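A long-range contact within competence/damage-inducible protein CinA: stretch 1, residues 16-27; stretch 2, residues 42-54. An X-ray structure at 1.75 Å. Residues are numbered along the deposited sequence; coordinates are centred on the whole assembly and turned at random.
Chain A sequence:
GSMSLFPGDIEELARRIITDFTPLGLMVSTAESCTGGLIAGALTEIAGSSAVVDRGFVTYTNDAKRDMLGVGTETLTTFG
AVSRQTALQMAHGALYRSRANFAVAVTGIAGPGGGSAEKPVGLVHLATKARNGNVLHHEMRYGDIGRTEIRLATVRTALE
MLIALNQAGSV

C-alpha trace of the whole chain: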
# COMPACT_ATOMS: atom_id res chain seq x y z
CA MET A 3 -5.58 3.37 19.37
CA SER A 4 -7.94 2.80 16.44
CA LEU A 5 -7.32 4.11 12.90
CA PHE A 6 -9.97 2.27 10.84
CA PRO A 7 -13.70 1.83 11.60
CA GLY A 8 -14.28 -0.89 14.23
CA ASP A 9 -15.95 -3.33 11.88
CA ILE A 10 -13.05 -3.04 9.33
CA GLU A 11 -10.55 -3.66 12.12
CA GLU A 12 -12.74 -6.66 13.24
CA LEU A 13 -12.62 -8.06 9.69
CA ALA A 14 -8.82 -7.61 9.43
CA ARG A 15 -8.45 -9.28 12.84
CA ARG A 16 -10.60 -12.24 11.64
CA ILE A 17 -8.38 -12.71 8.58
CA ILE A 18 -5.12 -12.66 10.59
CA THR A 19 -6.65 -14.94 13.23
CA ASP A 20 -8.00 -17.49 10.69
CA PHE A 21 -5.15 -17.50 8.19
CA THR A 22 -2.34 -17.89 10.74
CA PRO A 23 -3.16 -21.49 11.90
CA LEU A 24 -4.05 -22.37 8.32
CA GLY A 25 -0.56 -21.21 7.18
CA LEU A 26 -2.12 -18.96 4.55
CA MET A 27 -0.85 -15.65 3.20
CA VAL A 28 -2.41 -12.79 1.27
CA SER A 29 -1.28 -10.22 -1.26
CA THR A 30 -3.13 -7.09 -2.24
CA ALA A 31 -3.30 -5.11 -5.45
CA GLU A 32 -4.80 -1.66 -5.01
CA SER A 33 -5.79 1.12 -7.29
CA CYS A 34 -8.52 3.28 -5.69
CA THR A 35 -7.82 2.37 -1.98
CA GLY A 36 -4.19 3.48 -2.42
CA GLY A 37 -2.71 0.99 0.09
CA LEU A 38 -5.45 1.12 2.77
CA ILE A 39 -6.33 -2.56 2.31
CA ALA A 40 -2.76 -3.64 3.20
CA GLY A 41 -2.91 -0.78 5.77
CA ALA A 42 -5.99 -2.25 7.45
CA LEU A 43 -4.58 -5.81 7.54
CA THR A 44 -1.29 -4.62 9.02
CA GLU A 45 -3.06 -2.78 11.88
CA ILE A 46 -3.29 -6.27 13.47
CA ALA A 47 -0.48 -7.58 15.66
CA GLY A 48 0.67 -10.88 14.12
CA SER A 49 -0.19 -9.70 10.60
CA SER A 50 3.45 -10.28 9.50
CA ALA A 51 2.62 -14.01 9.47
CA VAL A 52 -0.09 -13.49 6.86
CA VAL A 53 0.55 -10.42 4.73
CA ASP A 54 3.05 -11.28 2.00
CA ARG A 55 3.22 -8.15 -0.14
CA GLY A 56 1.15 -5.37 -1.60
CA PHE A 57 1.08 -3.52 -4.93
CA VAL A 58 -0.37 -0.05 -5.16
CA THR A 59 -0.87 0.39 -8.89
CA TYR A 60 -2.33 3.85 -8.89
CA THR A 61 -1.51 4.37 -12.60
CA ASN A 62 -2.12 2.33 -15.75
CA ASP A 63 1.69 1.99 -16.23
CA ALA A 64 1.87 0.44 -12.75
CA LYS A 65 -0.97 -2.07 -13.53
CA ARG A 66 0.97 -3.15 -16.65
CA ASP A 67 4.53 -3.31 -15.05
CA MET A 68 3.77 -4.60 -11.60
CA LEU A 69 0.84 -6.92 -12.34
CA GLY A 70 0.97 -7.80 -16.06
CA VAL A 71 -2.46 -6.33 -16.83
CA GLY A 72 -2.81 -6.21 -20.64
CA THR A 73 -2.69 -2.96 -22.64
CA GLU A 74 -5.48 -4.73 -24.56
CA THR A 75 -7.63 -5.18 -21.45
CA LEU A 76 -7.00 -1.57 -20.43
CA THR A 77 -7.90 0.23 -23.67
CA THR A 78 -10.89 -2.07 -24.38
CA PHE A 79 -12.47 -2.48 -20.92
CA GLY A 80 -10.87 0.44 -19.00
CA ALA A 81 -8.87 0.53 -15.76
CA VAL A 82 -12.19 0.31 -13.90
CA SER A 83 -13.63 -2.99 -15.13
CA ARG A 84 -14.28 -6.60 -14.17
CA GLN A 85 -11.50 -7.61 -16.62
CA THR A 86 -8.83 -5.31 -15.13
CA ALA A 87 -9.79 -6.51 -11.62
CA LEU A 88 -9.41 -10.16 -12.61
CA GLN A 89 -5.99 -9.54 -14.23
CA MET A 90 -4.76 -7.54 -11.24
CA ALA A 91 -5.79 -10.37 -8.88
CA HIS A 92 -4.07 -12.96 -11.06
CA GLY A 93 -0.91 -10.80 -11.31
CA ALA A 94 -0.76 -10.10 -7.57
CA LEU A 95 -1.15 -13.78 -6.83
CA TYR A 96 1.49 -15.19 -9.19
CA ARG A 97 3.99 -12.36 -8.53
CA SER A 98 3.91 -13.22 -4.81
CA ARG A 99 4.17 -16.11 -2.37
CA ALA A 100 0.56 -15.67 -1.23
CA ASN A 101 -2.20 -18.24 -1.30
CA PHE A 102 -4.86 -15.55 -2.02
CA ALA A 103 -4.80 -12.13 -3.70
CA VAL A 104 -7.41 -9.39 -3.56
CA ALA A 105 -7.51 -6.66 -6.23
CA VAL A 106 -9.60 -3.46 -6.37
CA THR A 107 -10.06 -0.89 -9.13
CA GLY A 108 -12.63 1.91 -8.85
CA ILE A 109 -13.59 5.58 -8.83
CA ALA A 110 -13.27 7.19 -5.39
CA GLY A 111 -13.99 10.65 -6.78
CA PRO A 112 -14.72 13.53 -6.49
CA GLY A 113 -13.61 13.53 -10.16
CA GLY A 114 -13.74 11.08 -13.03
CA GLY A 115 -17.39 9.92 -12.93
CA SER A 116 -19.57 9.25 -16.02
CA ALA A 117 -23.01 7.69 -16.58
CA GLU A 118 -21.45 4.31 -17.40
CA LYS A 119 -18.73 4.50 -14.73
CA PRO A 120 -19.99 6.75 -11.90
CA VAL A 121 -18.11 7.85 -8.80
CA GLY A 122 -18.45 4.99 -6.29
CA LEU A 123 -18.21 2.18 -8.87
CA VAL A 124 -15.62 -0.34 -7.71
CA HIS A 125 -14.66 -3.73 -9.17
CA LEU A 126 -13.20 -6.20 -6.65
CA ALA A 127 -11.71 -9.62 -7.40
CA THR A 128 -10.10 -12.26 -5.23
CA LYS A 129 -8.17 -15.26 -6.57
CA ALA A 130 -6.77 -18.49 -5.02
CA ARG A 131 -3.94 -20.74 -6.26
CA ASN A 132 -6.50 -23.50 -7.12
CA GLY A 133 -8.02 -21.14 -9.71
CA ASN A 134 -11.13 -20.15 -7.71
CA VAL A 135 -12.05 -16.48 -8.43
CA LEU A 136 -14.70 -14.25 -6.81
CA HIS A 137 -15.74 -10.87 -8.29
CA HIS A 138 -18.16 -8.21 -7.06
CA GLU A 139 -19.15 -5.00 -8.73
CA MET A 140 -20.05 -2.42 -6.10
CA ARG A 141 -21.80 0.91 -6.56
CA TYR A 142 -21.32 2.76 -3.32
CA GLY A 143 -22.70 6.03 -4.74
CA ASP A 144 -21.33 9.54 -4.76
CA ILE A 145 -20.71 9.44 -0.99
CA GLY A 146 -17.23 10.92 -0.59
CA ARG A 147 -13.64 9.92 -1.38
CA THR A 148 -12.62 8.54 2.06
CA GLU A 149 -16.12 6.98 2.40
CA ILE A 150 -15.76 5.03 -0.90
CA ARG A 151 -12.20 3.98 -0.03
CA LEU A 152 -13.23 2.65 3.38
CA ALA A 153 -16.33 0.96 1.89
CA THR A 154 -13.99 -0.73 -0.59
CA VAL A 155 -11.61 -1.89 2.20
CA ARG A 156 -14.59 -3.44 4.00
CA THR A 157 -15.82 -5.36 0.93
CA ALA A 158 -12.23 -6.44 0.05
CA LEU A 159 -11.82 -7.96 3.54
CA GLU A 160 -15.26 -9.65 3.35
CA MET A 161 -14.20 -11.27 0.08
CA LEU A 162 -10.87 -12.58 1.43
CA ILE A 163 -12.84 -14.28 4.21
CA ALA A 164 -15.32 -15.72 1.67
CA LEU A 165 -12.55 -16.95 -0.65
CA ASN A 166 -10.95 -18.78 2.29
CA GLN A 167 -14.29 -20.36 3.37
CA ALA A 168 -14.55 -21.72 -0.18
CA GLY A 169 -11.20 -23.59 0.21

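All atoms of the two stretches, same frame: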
# COMPACT_ATOMS: atom_id res chain seq x y z
N ARG A 16 -10.08 -10.90 11.98
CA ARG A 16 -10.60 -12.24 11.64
C ARG A 16 -9.68 -12.92 10.62
O ARG A 16 -9.31 -14.10 10.76
CB ARG A 16 -12.05 -12.18 11.14
CG ARG A 16 -12.47 -13.47 10.46
CD ARG A 16 -13.96 -13.70 10.47
NE ARG A 16 -14.25 -15.02 9.89
CZ ARG A 16 -15.46 -15.36 9.44
NH1 ARG A 16 -16.46 -14.50 9.50
NH2 ARG A 16 -15.66 -16.57 8.92
N ILE A 17 -9.25 -12.17 9.61
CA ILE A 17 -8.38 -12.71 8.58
C ILE A 17 -7.04 -13.17 9.19
O ILE A 17 -6.58 -14.29 8.91
CB ILE A 17 -8.17 -11.70 7.45
CG1 ILE A 17 -9.51 -11.52 6.67
CG2 ILE A 17 -7.05 -12.15 6.52
CD1 ILE A 17 -9.55 -10.22 5.83
N ILE A 18 -6.42 -12.32 10.00
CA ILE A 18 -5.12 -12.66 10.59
C ILE A 18 -5.31 -13.88 11.50
O ILE A 18 -4.51 -14.82 11.46
CB ILE A 18 -4.49 -11.47 11.36
CG1 ILE A 18 -4.31 -10.24 10.44
CG2 ILE A 18 -3.16 -11.86 11.98
CD1 ILE A 18 -3.64 -10.50 9.12
N THR A 19 -6.40 -13.87 12.28
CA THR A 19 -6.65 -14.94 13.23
C THR A 19 -6.88 -16.30 12.54
O THR A 19 -6.34 -17.31 12.95
CB THR A 19 -7.81 -14.56 14.17
OG1 THR A 19 -7.51 -13.30 14.81
CG2 THR A 19 -7.97 -15.62 15.24
N ASP A 20 -7.66 -16.28 11.46
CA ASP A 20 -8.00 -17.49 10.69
C ASP A 20 -6.82 -18.00 9.87
O ASP A 20 -6.54 -19.21 9.84
CB ASP A 20 -9.21 -17.23 9.79
CG ASP A 20 -10.55 -17.38 10.51
OD1 ASP A 20 -10.61 -17.92 11.65
OD2 ASP A 20 -11.57 -16.98 9.90
N PHE A 21 -6.13 -17.08 9.17
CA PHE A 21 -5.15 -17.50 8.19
C PHE A 21 -3.89 -18.01 8.88
O PHE A 21 -3.17 -18.85 8.34
CB PHE A 21 -4.81 -16.36 7.23
CG PHE A 21 -5.88 -16.09 6.20
CD1 PHE A 21 -7.20 -16.43 6.42
CD2 PHE A 21 -5.55 -15.44 5.02
CE1 PHE A 21 -8.18 -16.15 5.46
CE2 PHE A 21 -6.53 -15.16 4.05
CZ PHE A 21 -7.83 -15.51 4.28
N THR A 22 -3.61 -17.50 10.08
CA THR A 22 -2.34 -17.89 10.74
C THR A 22 -2.26 -19.43 10.98
O THR A 22 -1.30 -20.06 10.53
CB THR A 22 -2.05 -17.07 12.03
OG1 THR A 22 -1.88 -15.66 11.71
CG2 THR A 22 -0.78 -17.60 12.70
N PRO A 23 -3.25 -20.03 11.69
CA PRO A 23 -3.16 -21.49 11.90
C PRO A 23 -3.33 -22.33 10.63
O PRO A 23 -2.89 -23.48 10.60
CB PRO A 23 -4.31 -21.79 12.88
CG PRO A 23 -5.30 -20.67 12.67
CD PRO A 23 -4.40 -19.45 12.41
N LEU A 24 -3.95 -21.75 9.62
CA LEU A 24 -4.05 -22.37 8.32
C LEU A 24 -2.78 -22.26 7.46
O LEU A 24 -2.66 -22.94 6.43
CB LEU A 24 -5.29 -21.83 7.58
CG LEU A 24 -6.69 -22.21 8.12
CD1 LEU A 24 -7.80 -21.39 7.48
CD2 LEU A 24 -6.92 -23.70 7.90
N GLY A 25 -1.83 -21.42 7.89
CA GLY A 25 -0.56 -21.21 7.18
C GLY A 25 -0.78 -20.49 5.86
O GLY A 25 -0.04 -20.70 4.89
N LEU A 26 -1.79 -19.64 5.80
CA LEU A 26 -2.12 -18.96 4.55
C LEU A 26 -1.64 -17.50 4.54
O LEU A 26 -1.63 -16.83 5.59
CB LEU A 26 -3.63 -18.99 4.30
CG LEU A 26 -4.29 -20.38 4.34
CD1 LEU A 26 -5.80 -20.22 4.40
CD2 LEU A 26 -3.82 -21.31 3.19
N MET A 27 -1.31 -17.01 3.35
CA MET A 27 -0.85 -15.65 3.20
C MET A 27 -1.65 -14.95 2.11
O MET A 27 -2.24 -15.61 1.23
CB MET A 27 0.64 -15.57 2.89
CG MET A 27 1.55 -16.13 4.01
SD MET A 27 3.31 -15.81 3.73
CE MET A 27 3.39 -14.16 4.43
N ALA A 42 -5.04 -1.67 6.51
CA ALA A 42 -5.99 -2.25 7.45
C ALA A 42 -5.53 -3.61 7.98
O ALA A 42 -5.56 -3.84 9.17
CB ALA A 42 -7.39 -2.32 6.85
N LEU A 43 -5.08 -4.50 7.10
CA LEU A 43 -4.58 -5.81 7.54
C LEU A 43 -3.39 -5.70 8.50
O LEU A 43 -3.28 -6.47 9.47
CB LEU A 43 -4.18 -6.65 6.34
CG LEU A 43 -5.39 -7.16 5.55
CD1 LEU A 43 -4.91 -7.55 4.16
CD2 LEU A 43 -6.05 -8.38 6.24
N THR A 44 -2.53 -4.71 8.25
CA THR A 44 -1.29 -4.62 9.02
C THR A 44 -1.49 -3.79 10.30
O THR A 44 -0.55 -3.59 11.07
CB THR A 44 -0.12 -4.12 8.19
OG1 THR A 44 -0.44 -2.85 7.64
CG2 THR A 44 0.19 -5.07 7.01
N GLU A 45 -2.71 -3.32 10.55
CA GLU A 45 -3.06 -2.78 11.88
C GLU A 45 -3.04 -3.88 12.98
O GLU A 45 -2.87 -3.59 14.17
CB GLU A 45 -4.42 -2.09 11.84
CG GLU A 45 -4.34 -0.67 11.24
CD GLU A 45 -3.57 0.29 12.16
OE1 GLU A 45 -4.09 0.67 13.27
OE2 GLU A 45 -2.46 0.69 11.76
N ILE A 46 -3.17 -5.14 12.56
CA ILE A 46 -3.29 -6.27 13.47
C ILE A 46 -1.94 -6.88 13.87
O ILE A 46 -1.12 -7.27 13.01
CB ILE A 46 -4.19 -7.34 12.82
CG1 ILE A 46 -5.50 -6.71 12.28
CG2 ILE A 46 -4.37 -8.57 13.75
CD1 ILE A 46 -6.37 -6.06 13.31
N ALA A 47 -1.68 -6.93 15.18
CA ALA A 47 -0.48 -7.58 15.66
C ALA A 47 -0.52 -9.06 15.25
O ALA A 47 -1.55 -9.72 15.38
CB ALA A 47 -0.32 -7.42 17.17
N GLY A 48 0.60 -9.54 14.71
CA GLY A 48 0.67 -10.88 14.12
C GLY A 48 0.43 -10.90 12.62
O GLY A 48 0.61 -11.94 11.97
N SER A 49 0.05 -9.76 12.05
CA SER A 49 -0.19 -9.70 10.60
C SER A 49 1.02 -10.06 9.69
O SER A 49 0.85 -10.47 8.54
CB SER A 49 -0.78 -8.35 10.21
OG SER A 49 0.10 -7.30 10.50
N SER A 50 2.23 -9.93 10.23
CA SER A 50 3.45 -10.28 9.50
C SER A 50 3.45 -11.76 9.10
O SER A 50 4.10 -12.12 8.12
CB SER A 50 4.67 -9.99 10.36
OG SER A 50 4.48 -10.59 11.62
N ALA A 51 2.70 -12.60 9.81
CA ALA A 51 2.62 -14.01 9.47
C ALA A 51 1.81 -14.26 8.20
O ALA A 51 1.95 -15.32 7.57
CB ALA A 51 2.00 -14.80 10.61
N VAL A 52 0.97 -13.28 7.85
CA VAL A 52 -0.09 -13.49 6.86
C VAL A 52 0.07 -12.59 5.63
O VAL A 52 -0.21 -13.00 4.52
CB VAL A 52 -1.50 -13.25 7.49
CG1 VAL A 52 -2.64 -13.24 6.42
CG2 VAL A 52 -1.78 -14.28 8.59
N VAL A 53 0.51 -11.35 5.84
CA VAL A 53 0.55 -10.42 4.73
C VAL A 53 1.89 -10.57 3.99
O VAL A 53 2.96 -10.31 4.55
CB VAL A 53 0.29 -8.96 5.18
CG1 VAL A 53 0.34 -8.05 3.97
CG2 VAL A 53 -1.06 -8.83 5.85
N ASP A 54 1.83 -11.00 2.74
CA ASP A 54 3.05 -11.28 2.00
C ASP A 54 3.58 -10.01 1.36
O ASP A 54 4.69 -9.57 1.71
CB ASP A 54 2.81 -12.37 0.98
CG ASP A 54 4.09 -12.75 0.22
OD1 ASP A 54 5.06 -13.16 0.90
OD2 ASP A 54 4.09 -12.64 -1.02
O HOH W 1 -0.30 -14.11 13.58
O HOH W 2 0.25 -17.57 7.53

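Contact between a helix and the loop that follows it (residues 16-27) and a segment made of the end of a helix, turns, a short 3-10 stretch and the start of a strand (residues 42-54) in CinA. No direct hydrogen bond joins the two stretches; the fit is one of shape, with 602 Å² buried in total, and two waters bridge polar atoms.

The main bump is Ile-18. Its CA-to-CB bond points toward the second stretch, and its side chain sits in a hollow lined by Leu-43, Ile-46, Gly-48, Ser-49 and Val-52. Ile-18 CG1 lies 3.7 Å from Ile-46 CG2, while Ile-18 CD1 reaches 3.7 Å from Ser-49 CB and 3.8 Å from Val-52 CB. The wall of this hollow is shaped by the type II turn from Ile-46 to Ser-49, held by Ser-49 N to Ile-46 O (2.9 Å) and by Ser-49 OG to the same Ile-46 O (2.8 Å). Gly-48 has positive phi, where a CB would be jammed against the carbonyl O of Ala-47; that local strain, rather than Ile-18, calls for glycine. Ile-18 CG2 lies 3.8 Å from Gly-48 O. Neighbouring Ile-17 widens the patch, its CG2 3.9 Å from Leu-43 CD2.

Val-52 is the answering bump. It fits among Ile-18, Phe-21, Thr-22 and the backbone of Leu-26 and Met-27. Val-52 CG1 packs 3.9 Å from Phe-21 CB and meets the ring obliquely; it also lies 3.8 Å from Leu-26 O. Val-52 CG2 is 3.4 Å from Thr-22 OG1, a hydroxyl that donates to Ile-18 O (2.8 Å) within its own helix. Beyond the helix, Gly-25 adopts positive phi in a Schellman motif, with Leu-26 N bonded to Phe-21 O (3.0 Å), and the chain goes on to Met-27.

There the backbones come closest: Met-27 CA is 3.0 Å from Val-52 O, a CA-H...O contact with an angle of 123° at the hydrogen. The Met-27 side chain runs alongside the second stretch, its CE 3.6 Å from Ala-51 O and 3.9 Å from Asp-54 CB.

Water fills two remaining gaps. Water 1 donates to Thr-22 OG1 and Gly-48 O, at 2.9 Å each from its O; water 2 donates to Leu-26 O and Ala-51 O, at 2.8 Å each from its O, joining carbonyls that cannot bond one another.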